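Local coordinates for porin (Acinetobacter baumannii AB307-0294, PDB 5DL7), which forms a beta-barrel in the outer membrane that probably lets small solutes, perhaps vanillate among them, pass into the periplasm, at residues A[278-283]-A[322-327]; A[339-344]-A[370-375]. All blocks are in the same frame, centred on the assembly; numbering follows the deposited sequence.

Contact 1 of 2, residues A[278-283]-A[322-327]; sequences HTVSLG and IRYEYD. With C8E ((hydroxyethyloxy)tri(ethyloxy)octane), chain F; C8E ((hydroxyethyloxy)tri(ethyloxy)octane), chain I; C8E ((hydroxyethyloxy)tri(ethyloxy)octane), chain H.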
loop_
_atom_site.group_PDB
_atom_site.type_symbol
_atom_site.label_atom_id
_atom_site.label_comp_id
_atom_site.label_asym_id
_atom_site.label_seq_id
_atom_site.Cartn_x
_atom_site.Cartn_y
_atom_site.Cartn_z
ATOM N N HIS A 278 -18.905 14.602 -7.577
ATOM C CA HIS A 278 -18.032 14.153 -8.649
ATOM C C HIS A 278 -16.589 14.565 -8.449
ATOM O O HIS A 278 -16.385 15.698 -8.072
ATOM C CB HIS A 278 -18.431 14.662 -10.083
ATOM C CG HIS A 278 -19.839 14.448 -10.441
ATOM N ND1 HIS A 278 -20.293 13.303 -11.043
ATOM C CD2 HIS A 278 -20.943 15.236 -10.266
ATOM C CE1 HIS A 278 -21.595 13.382 -11.208
ATOM N NE2 HIS A 278 -22.041 14.540 -10.725
ATOM N N THR A 279 -15.648 13.746 -8.855
ATOM C CA THR A 279 -14.257 14.111 -8.923
ATOM C C THR A 279 -13.716 13.630 -10.289
ATOM O O THR A 279 -13.679 12.448 -10.529
ATOM C CB THR A 279 -13.397 13.647 -7.718
ATOM O OG1 THR A 279 -14.091 13.856 -6.464
ATOM C CG2 THR A 279 -12.078 14.197 -7.728
ATOM N N VAL A 280 -13.088 14.561 -11.006
ATOM C CA VAL A 280 -12.343 14.191 -12.217
ATOM C C VAL A 280 -10.918 14.494 -11.992
ATOM O O VAL A 280 -10.558 15.656 -11.674
ATOM C CB VAL A 280 -12.873 14.840 -13.522
ATOM C CG1 VAL A 280 -11.974 14.452 -14.720
ATOM C CG2 VAL A 280 -14.253 14.372 -13.791
ATOM N N SER A 281 -10.002 13.545 -12.282
ATOM C CA SER A 281 -8.610 13.839 -12.003
ATOM C C SER A 281 -7.680 13.443 -13.168
ATOM O O SER A 281 -8.038 12.541 -13.989
ATOM C CB SER A 281 -8.088 13.093 -10.794
ATOM O OG SER A 281 -8.927 13.318 -9.618
ATOM N N LEU A 282 -6.557 14.030 -13.231
ATOM C CA LEU A 282 -5.540 13.644 -14.184
ATOM C C LEU A 282 -4.302 13.383 -13.397
ATOM O O LEU A 282 -3.910 14.081 -12.453
ATOM C CB LEU A 282 -5.303 14.768 -15.242
ATOM C CG LEU A 282 -6.472 15.201 -16.095
ATOM C CD1 LEU A 282 -6.032 16.437 -16.837
ATOM C CD2 LEU A 282 -6.813 14.048 -17.081
ATOM N N GLY A 283 -3.541 12.349 -13.836
ATOM C CA GLY A 283 -2.350 11.892 -13.188
ATOM C C GLY A 283 -1.152 11.832 -14.160
ATOM O O GLY A 283 -1.288 11.644 -15.410
ATOM N N ILE A 322 -6.064 9.086 -16.072
ATOM C CA ILE A 322 -7.315 9.882 -15.892
ATOM C C ILE A 322 -8.219 9.054 -14.986
ATOM O O ILE A 322 -8.207 7.843 -15.007
ATOM C CB ILE A 322 -7.960 10.201 -17.188
ATOM C CG1 ILE A 322 -9.182 11.129 -16.973
ATOM C CG2 ILE A 322 -8.362 8.965 -18.008
ATOM C CD1 ILE A 322 -9.717 11.717 -18.260
ATOM N N ARG A 323 -9.003 9.707 -14.113
ATOM C CA ARG A 323 -9.807 9.067 -13.104
ATOM C C ARG A 323 -11.062 9.795 -12.921
ATOM O O ARG A 323 -11.097 11.016 -12.973
ATOM C CB ARG A 323 -9.011 9.134 -11.795
ATOM C CG ARG A 323 -9.639 8.457 -10.660
ATOM C CD ARG A 323 -8.793 8.854 -9.418
ATOM N NE ARG A 323 -9.486 8.419 -8.129
ATOM C CZ ARG A 323 -9.006 7.484 -7.244
ATOM N NH1 ARG A 323 -7.810 6.881 -7.410
ATOM N NH2 ARG A 323 -9.687 7.176 -6.159
ATOM N N TYR A 324 -12.115 9.045 -12.704
ATOM C CA TYR A 324 -13.469 9.557 -12.423
ATOM C C TYR A 324 -14.026 8.865 -11.232
ATOM O O TYR A 324 -13.956 7.688 -11.103
ATOM C CB TYR A 324 -14.432 9.360 -13.615
ATOM C CG TYR A 324 -15.827 9.792 -13.221
ATOM C CD1 TYR A 324 -16.187 11.105 -13.015
ATOM C CD2 TYR A 324 -16.788 8.864 -12.890
ATOM C CE1 TYR A 324 -17.483 11.476 -12.582
ATOM C CE2 TYR A 324 -18.027 9.217 -12.457
ATOM C CZ TYR A 324 -18.388 10.531 -12.316
ATOM O OH TYR A 324 -19.687 10.763 -11.842
ATOM N N GLU A 325 -14.568 9.628 -10.292
ATOM C CA GLU A 325 -15.242 9.067 -9.122
ATOM C C GLU A 325 -16.541 9.849 -8.793
ATOM O O GLU A 325 -16.607 11.035 -8.987
ATOM C CB GLU A 325 -14.371 8.924 -7.792
ATOM C CG GLU A 325 -13.634 10.028 -7.489
ATOM C CD GLU A 325 -12.169 9.663 -6.891
ATOM O OE1 GLU A 325 -12.127 8.822 -5.934
ATOM O OE2 GLU A 325 -11.212 10.439 -7.284
ATOM N N TYR A 326 -17.397 9.076 -8.204
ATOM C CA TYR A 326 -18.694 9.642 -7.651
ATOM C C TYR A 326 -18.968 9.048 -6.308
ATOM O O TYR A 326 -18.822 7.825 -6.023
ATOM C CB TYR A 326 -19.875 9.347 -8.647
ATOM C CG TYR A 326 -21.105 10.129 -8.228
ATOM C CD1 TYR A 326 -21.131 11.502 -8.467
ATOM C CD2 TYR A 326 -22.202 9.504 -7.702
ATOM C CE1 TYR A 326 -22.260 12.237 -8.087
ATOM C CE2 TYR A 326 -23.377 10.204 -7.372
ATOM C CZ TYR A 326 -23.339 11.584 -7.547
ATOM O OH TYR A 326 -24.441 12.421 -7.259
ATOM N N ASP A 327 -19.300 9.951 -5.397
ATOM C CA ASP A 327 -19.828 9.576 -4.089
ATOM C C ASP A 327 -21.339 9.772 -4.084
ATOM O O ASP A 327 -21.876 10.843 -4.273
ATOM C CB ASP A 327 -19.163 10.454 -3.041
ATOM C CG ASP A 327 -19.663 10.219 -1.661
ATOM O OD1 ASP A 327 -20.695 9.607 -1.297
ATOM O OD2 ASP A 327 -18.869 10.770 -0.802
HETATM C C1 C8E F . -26.471 0.829 -8.101
HETATM C C2 C8E F . -25.733 1.858 -8.958
HETATM C C3 C8E F . -24.279 1.474 -9.333
HETATM C C4 C8E F . -23.748 2.544 -10.295
HETATM C C5 C8E F . -22.331 2.402 -10.795
HETATM C C6 C8E F . -21.995 3.204 -12.003
HETATM C C7 C8E F . -21.855 4.617 -11.646
HETATM C C8 C8E F . -21.376 5.350 -12.783
HETATM O O9 C8E F . -21.552 6.462 -11.941
HETATM C C10 C8E F . -21.563 7.871 -12.062
HETATM C C11 C8E F . -22.879 8.129 -11.442
HETATM O O12 C8E F . -23.338 9.486 -11.211
HETATM C C13 C8E F . -24.422 10.029 -12.061
HETATM C C14 C8E F . -25.244 11.123 -11.363
HETATM O O15 C8E F . -25.221 12.458 -11.990
HETATM C C16 C8E F . -25.656 13.527 -11.116
HETATM C C17 C8E F . -25.380 14.943 -11.694
HETATM O O18 C8E F . -24.406 15.864 -11.137
HETATM C C19 C8E F . -24.548 16.273 -9.737
HETATM C C20 C8E F . -24.796 15.067 -8.799
HETATM O O21 C8E F . -24.324 14.993 -7.453
HETATM C C1 C8E I . -18.158 15.978 -22.765
HETATM C C2 C8E I . -17.576 14.952 -21.825
HETATM C C3 C8E I . -17.831 13.563 -22.394
HETATM C C4 C8E I . -17.048 12.485 -21.659
HETATM C C5 C8E I . -17.993 11.561 -20.913
HETATM C C6 C8E I . -17.481 10.785 -19.775
HETATM C C7 C8E I . -18.431 10.797 -18.630
HETATM C C8 C8E I . -17.872 10.042 -17.434
HETATM O O9 C8E I . -18.344 10.811 -16.305
HETATM C C10 C8E I . -19.711 10.500 -16.071
HETATM C C11 C8E I . -20.293 11.573 -15.263
HETATM O O12 C8E I . -21.741 11.543 -15.014
HETATM C C13 C8E I . -21.939 13.003 -14.708
HETATM C C14 C8E I . -23.255 13.636 -14.256
HETATM O O15 C8E I . -23.370 15.064 -14.739
HETATM C C1 C8E H . -11.680 5.415 -17.320
HETATM C C2 C8E H . -11.551 6.828 -16.949
HETATM C C3 C8E H . -12.769 7.553 -17.379
HETATM C C4 C8E H . -12.529 9.025 -17.329
HETATM C C5 C8E H . -13.708 9.927 -17.343
HETATM C C6 C8E H . -13.636 11.263 -18.057
HETATM C C7 C8E H . -14.502 12.335 -17.377
HETATM C C8 C8E H . -14.959 13.600 -18.166
HETATM O O9 C8E H . -15.801 14.346 -17.239
HETATM C C10 C8E H . -16.538 15.523 -17.601
HETATM C C11 C8E H . -17.836 15.623 -16.765
HETATM O O12 C8E H . -17.680 15.127 -15.402
HETATM C C13 C8E H . -18.804 15.290 -14.514
HETATM C C14 C8E H . -18.951 16.742 -14.050
HETATM O O15 C8E H . -20.082 16.877 -13.200
HETATM C C16 C8E H . -21.042 17.911 -13.586
HETATM O O HOH W 1 -11.001 11.529 -9.607
#
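His-278 meets two tyrosines of 322-327 at once. Its ND1 shares a 2.7 Å hydrogen bond with the OH of Tyr-324, rim to rim, while CD1 of Tyr-326 sits over one imidazole face, the two ring planes turned 44° apart. NE2 donates to ether O18 of a C8E detergent (chain F), 2.7 Å away, so both ring nitrogens are used. The three rings form a cluster consistent with the aromatic girdle of outer-membrane barrels. Thr-279 then pairs with Glu-325 through two backbone bonds. Glu-325 CG, lodged between its own N and carbonyl carbon (chi1 46°), lies 3.6 Å from Thr-279 CB. Val-280, beta-branched and apolar, sets CG2 against the edge of the Tyr-324 ring at CD1, 3.9 Å away, beside detergent. On the polar face, Ser-281 OG lies 2.7 Å from a water also within hydrogen-bonding distance of Thr-279 O and Glu-325 OE2, with more acceptors around it than protons. Arg-323 engages that carboxylate from above its plane, NE on OE2 (2.8 Å) and NH2 on OE1, an in-strand salt bridge. Leu-282 and Ile-322 lie alongside each other, CD2 against CG1. Strand 278-288 runs antiparallel to 318-327, with 263-275 along its other edge and 341-353 flanking 318-327.

Contact 2 of 2, residues A[339-344]-A[370-375]; sequences NGLRFM and FDLGYK. With C8E ((hydroxyethyloxy)tri(ethyloxy)octane), chain F.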
loop_
_atom_site.group_PDB
_atom_site.type_symbol
_atom_site.label_atom_id
_atom_site.label_comp_id
_atom_site.label_asym_id
_atom_site.label_seq_id
_atom_site.Cartn_x
_atom_site.Cartn_y
_atom_site.Cartn_z
ATOM N N ASN A 339 -26.548 6.291 -0.088
ATOM C CA ASN A 339 -25.427 6.714 0.753
ATOM C C ASN A 339 -24.642 5.486 1.266
ATOM O O ASN A 339 -25.215 4.458 1.714
ATOM C CB ASN A 339 -26.032 7.580 1.895
ATOM C CG ASN A 339 -24.944 8.147 2.802
ATOM O OD1 ASN A 339 -23.895 8.456 2.365
ATOM N ND2 ASN A 339 -25.208 8.072 4.134
ATOM N N GLY A 340 -23.320 5.647 1.157
ATOM C CA GLY A 340 -22.267 4.648 1.400
ATOM C C GLY A 340 -21.793 3.947 0.161
ATOM O O GLY A 340 -20.764 3.326 0.173
ATOM N N LEU A 341 -22.449 4.271 -1.026
ATOM C CA LEU A 341 -21.895 3.798 -2.344
ATOM C C LEU A 341 -20.948 4.789 -2.911
ATOM O O LEU A 341 -21.153 5.991 -2.813
ATOM C CB LEU A 341 -23.092 3.571 -3.332
ATOM C CG LEU A 341 -22.722 2.864 -4.638
ATOM C CD1 LEU A 341 -22.434 1.386 -4.306
ATOM C CD2 LEU A 341 -23.993 2.903 -5.536
ATOM N N ARG A 342 -19.864 4.265 -3.485
ATOM C CA ARG A 342 -18.805 4.978 -4.192
ATOM C C ARG A 342 -18.410 4.197 -5.444
ATOM O O ARG A 342 -18.373 2.959 -5.402
ATOM C CB ARG A 342 -17.515 5.189 -3.376
ATOM C CG ARG A 342 -17.750 6.168 -2.243
ATOM C CD ARG A 342 -16.450 6.403 -1.408
ATOM N NE ARG A 342 -16.765 7.626 -0.630
ATOM C CZ ARG A 342 -15.849 8.314 -0.055
ATOM N NH1 ARG A 342 -16.175 9.446 0.588
ATOM N NH2 ARG A 342 -14.615 7.790 -0.051
ATOM N N PHE A 343 -18.237 4.919 -6.513
ATOM C CA PHE A 343 -17.762 4.365 -7.789
ATOM C C PHE A 343 -16.515 5.106 -8.182
ATOM O O PHE A 343 -16.428 6.307 -8.088
ATOM C CB PHE A 343 -18.841 4.540 -8.876
ATOM C CG PHE A 343 -18.371 4.206 -10.253
ATOM C CD1 PHE A 343 -18.252 2.885 -10.637
ATOM C CD2 PHE A 343 -18.058 5.169 -11.131
ATOM C CE1 PHE A 343 -17.824 2.516 -11.940
ATOM C CE2 PHE A 343 -17.661 4.816 -12.418
ATOM C CZ PHE A 343 -17.552 3.499 -12.788
ATOM N N MET A 344 -15.535 4.355 -8.724
ATOM C CA MET A 344 -14.370 4.890 -9.362
ATOM C C MET A 344 -14.073 4.048 -10.592
ATOM O O MET A 344 -14.154 2.887 -10.630
ATOM C CB MET A 344 -13.100 4.995 -8.440
ATOM C CG MET A 344 -11.957 5.776 -8.966
ATOM S SD MET A 344 -10.908 4.547 -9.793
ATOM C CE MET A 344 -10.089 3.491 -8.357
ATOM N N PHE A 370 -12.036 -0.510 -12.692
ATOM C CA PHE A 370 -13.362 -0.223 -12.086
ATOM C C PHE A 370 -13.391 -0.623 -10.638
ATOM O O PHE A 370 -12.845 -1.636 -10.307
ATOM C CB PHE A 370 -14.500 -0.949 -12.788
ATOM C CG PHE A 370 -14.612 -0.560 -14.175
ATOM C CD1 PHE A 370 -15.337 0.592 -14.488
ATOM C CD2 PHE A 370 -13.958 -1.250 -15.212
ATOM C CE1 PHE A 370 -15.494 1.086 -15.810
ATOM C CE2 PHE A 370 -14.116 -0.803 -16.562
ATOM C CZ PHE A 370 -14.843 0.398 -16.838
ATOM N N ASP A 371 -13.985 0.243 -9.764
ATOM C CA ASP A 371 -14.004 0.037 -8.320
ATOM C C ASP A 371 -15.382 0.480 -7.858
ATOM O O ASP A 371 -15.671 1.625 -7.986
ATOM C CB ASP A 371 -12.886 0.878 -7.733
ATOM C CG ASP A 371 -12.689 0.755 -6.256
ATOM O OD1 ASP A 371 -13.403 0.073 -5.521
ATOM O OD2 ASP A 371 -11.597 1.239 -5.758
ATOM N N LEU A 372 -16.140 -0.423 -7.349
ATOM C CA LEU A 372 -17.469 -0.181 -6.717
ATOM C C LEU A 372 -17.474 -0.659 -5.321
ATOM O O LEU A 372 -17.157 -1.804 -5.088
ATOM C CB LEU A 372 -18.537 -0.874 -7.499
ATOM C CG LEU A 372 -19.959 -0.394 -7.198
ATOM C CD1 LEU A 372 -20.210 1.033 -7.508
ATOM C CD2 LEU A 372 -20.881 -1.331 -7.925
ATOM N N GLY A 373 -17.703 0.266 -4.345
ATOM C CA GLY A 373 -17.673 -0.082 -2.902
ATOM C C GLY A 373 -18.931 0.423 -2.229
ATOM O O GLY A 373 -19.496 1.505 -2.640
ATOM N N TYR A 374 -19.491 -0.361 -1.291
ATOM C CA TYR A 374 -20.636 -0.001 -0.553
ATOM C C TYR A 374 -20.449 -0.308 0.912
ATOM O O TYR A 374 -20.072 -1.464 1.246
ATOM C CB TYR A 374 -21.880 -0.749 -1.016
ATOM C CG TYR A 374 -23.135 -0.402 -0.290
ATOM C CD1 TYR A 374 -23.633 0.913 -0.271
ATOM C CD2 TYR A 374 -23.843 -1.356 0.391
ATOM C CE1 TYR A 374 -24.731 1.251 0.459
ATOM C CE2 TYR A 374 -24.970 -0.958 1.120
ATOM C CZ TYR A 374 -25.370 0.343 1.096
ATOM O OH TYR A 374 -26.507 0.573 1.801
ATOM N N LYS A 375 -20.615 0.728 1.712
ATOM C CA LYS A 375 -20.601 0.553 3.194
ATOM C C LYS A 375 -21.894 0.977 3.790
ATOM O O LYS A 375 -22.305 2.074 3.618
ATOM C CB LYS A 375 -19.491 1.392 3.807
ATOM C CG LYS A 375 -18.026 1.202 3.501
ATOM C CD LYS A 375 -17.327 1.849 4.746
ATOM C CE LYS A 375 -18.322 1.985 5.921
ATOM N NZ LYS A 375 -17.732 1.764 7.247
HETATM C C1 C8E F . -26.471 0.829 -8.101
HETATM C C2 C8E F . -25.733 1.858 -8.958
HETATM C C3 C8E F . -24.279 1.474 -9.333
HETATM C C4 C8E F . -23.748 2.544 -10.295
HETATM C C5 C8E F . -22.331 2.402 -10.795
HETATM C C6 C8E F . -21.995 3.204 -12.003
HETATM C C7 C8E F . -21.855 4.617 -11.646
HETATM C C8 C8E F . -21.376 5.350 -12.783
HETATM O O9 C8E F . -21.552 6.462 -11.941
HETATM C C10 C8E F . -21.563 7.871 -12.062
HETATM C C11 C8E F . -22.879 8.129 -11.442
HETATM O O12 C8E F . -23.338 9.486 -11.211
HETATM C C13 C8E F . -24.422 10.029 -12.061
HETATM C C14 C8E F . -25.244 11.123 -11.363
HETATM O O15 C8E F . -25.221 12.458 -11.990
HETATM C C16 C8E F . -25.656 13.527 -11.116
HETATM C C17 C8E F . -25.380 14.943 -11.694
HETATM O O18 C8E F . -24.406 15.864 -11.137
HETATM C C19 C8E F . -24.548 16.273 -9.737
HETATM C C20 C8E F . -24.796 15.067 -8.799
HETATM O O21 C8E F . -24.324 14.993 -7.453
HETATM O O HOH W 2 -27.447 3.233 1.672
#
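Gly-340 and Lys-375 close one end of this antiparallel pairing: Lys-375 N donates to Gly-340 O at 3.0 Å, from well above the carbonyl plane. Glycine fits here because phi is +96° and a beta carbon would collide with Lys-375 O. Beside it, a water donates to Asn-339 O (2.5 Å) and accepts from the OH of Tyr-374 (2.8 Å), satisfying both. Farther along, Arg-342 N donates to Gly-373 O at 2.9 Å, and Gly-373 N returns a bond to Arg-342 O at 3.0 Å; Met-344 and Asp-371 pair likewise. Asp-371 OD2 forms a salt bridge with Arg-387, on strand 384-395, and OD1 is hydrogen-bonded too, while the bent Met-344 chain brings CE to 3.8 Å from OD2. On the other face apolar groups suit the lipid side: Leu-372, with CG anti to its backbone N (chi1 -164°), places CD1 against Leu-341 CD1 and at the edge of the Phe-343 ring. One face of that ring carries C8 of the C8E detergent (chain F), 3.7 Å from CD2. These strands, 341-353 and 363-375, form a beta hairpin in the barrel wall, with 318-327 bonded beside 341-353 and 384-395 beside 363-375.

How the contacts relate
Contact 1 closes before contact 2 opens along the chain, and their centres lie about 13 Å apart on the same side of the barrel. Strands 278-288, 318-327, 341-353 and 363-375 follow one another around the wall, and the middle two are the seam between the contacts. There Tyr-326 N lies 2.9 Å from Phe-343 O, a probable backbone hydrogen bond, and Asp-327 faces Arg-342 in a long, weak ion pair. A single C8E molecule (chain F) touches both contacts. Together the four strands make a continuous patch of antiparallel wall with detergent molecules lying against its outer, apolar side, as expected of a membrane-embedded porin, away from the calcium sites.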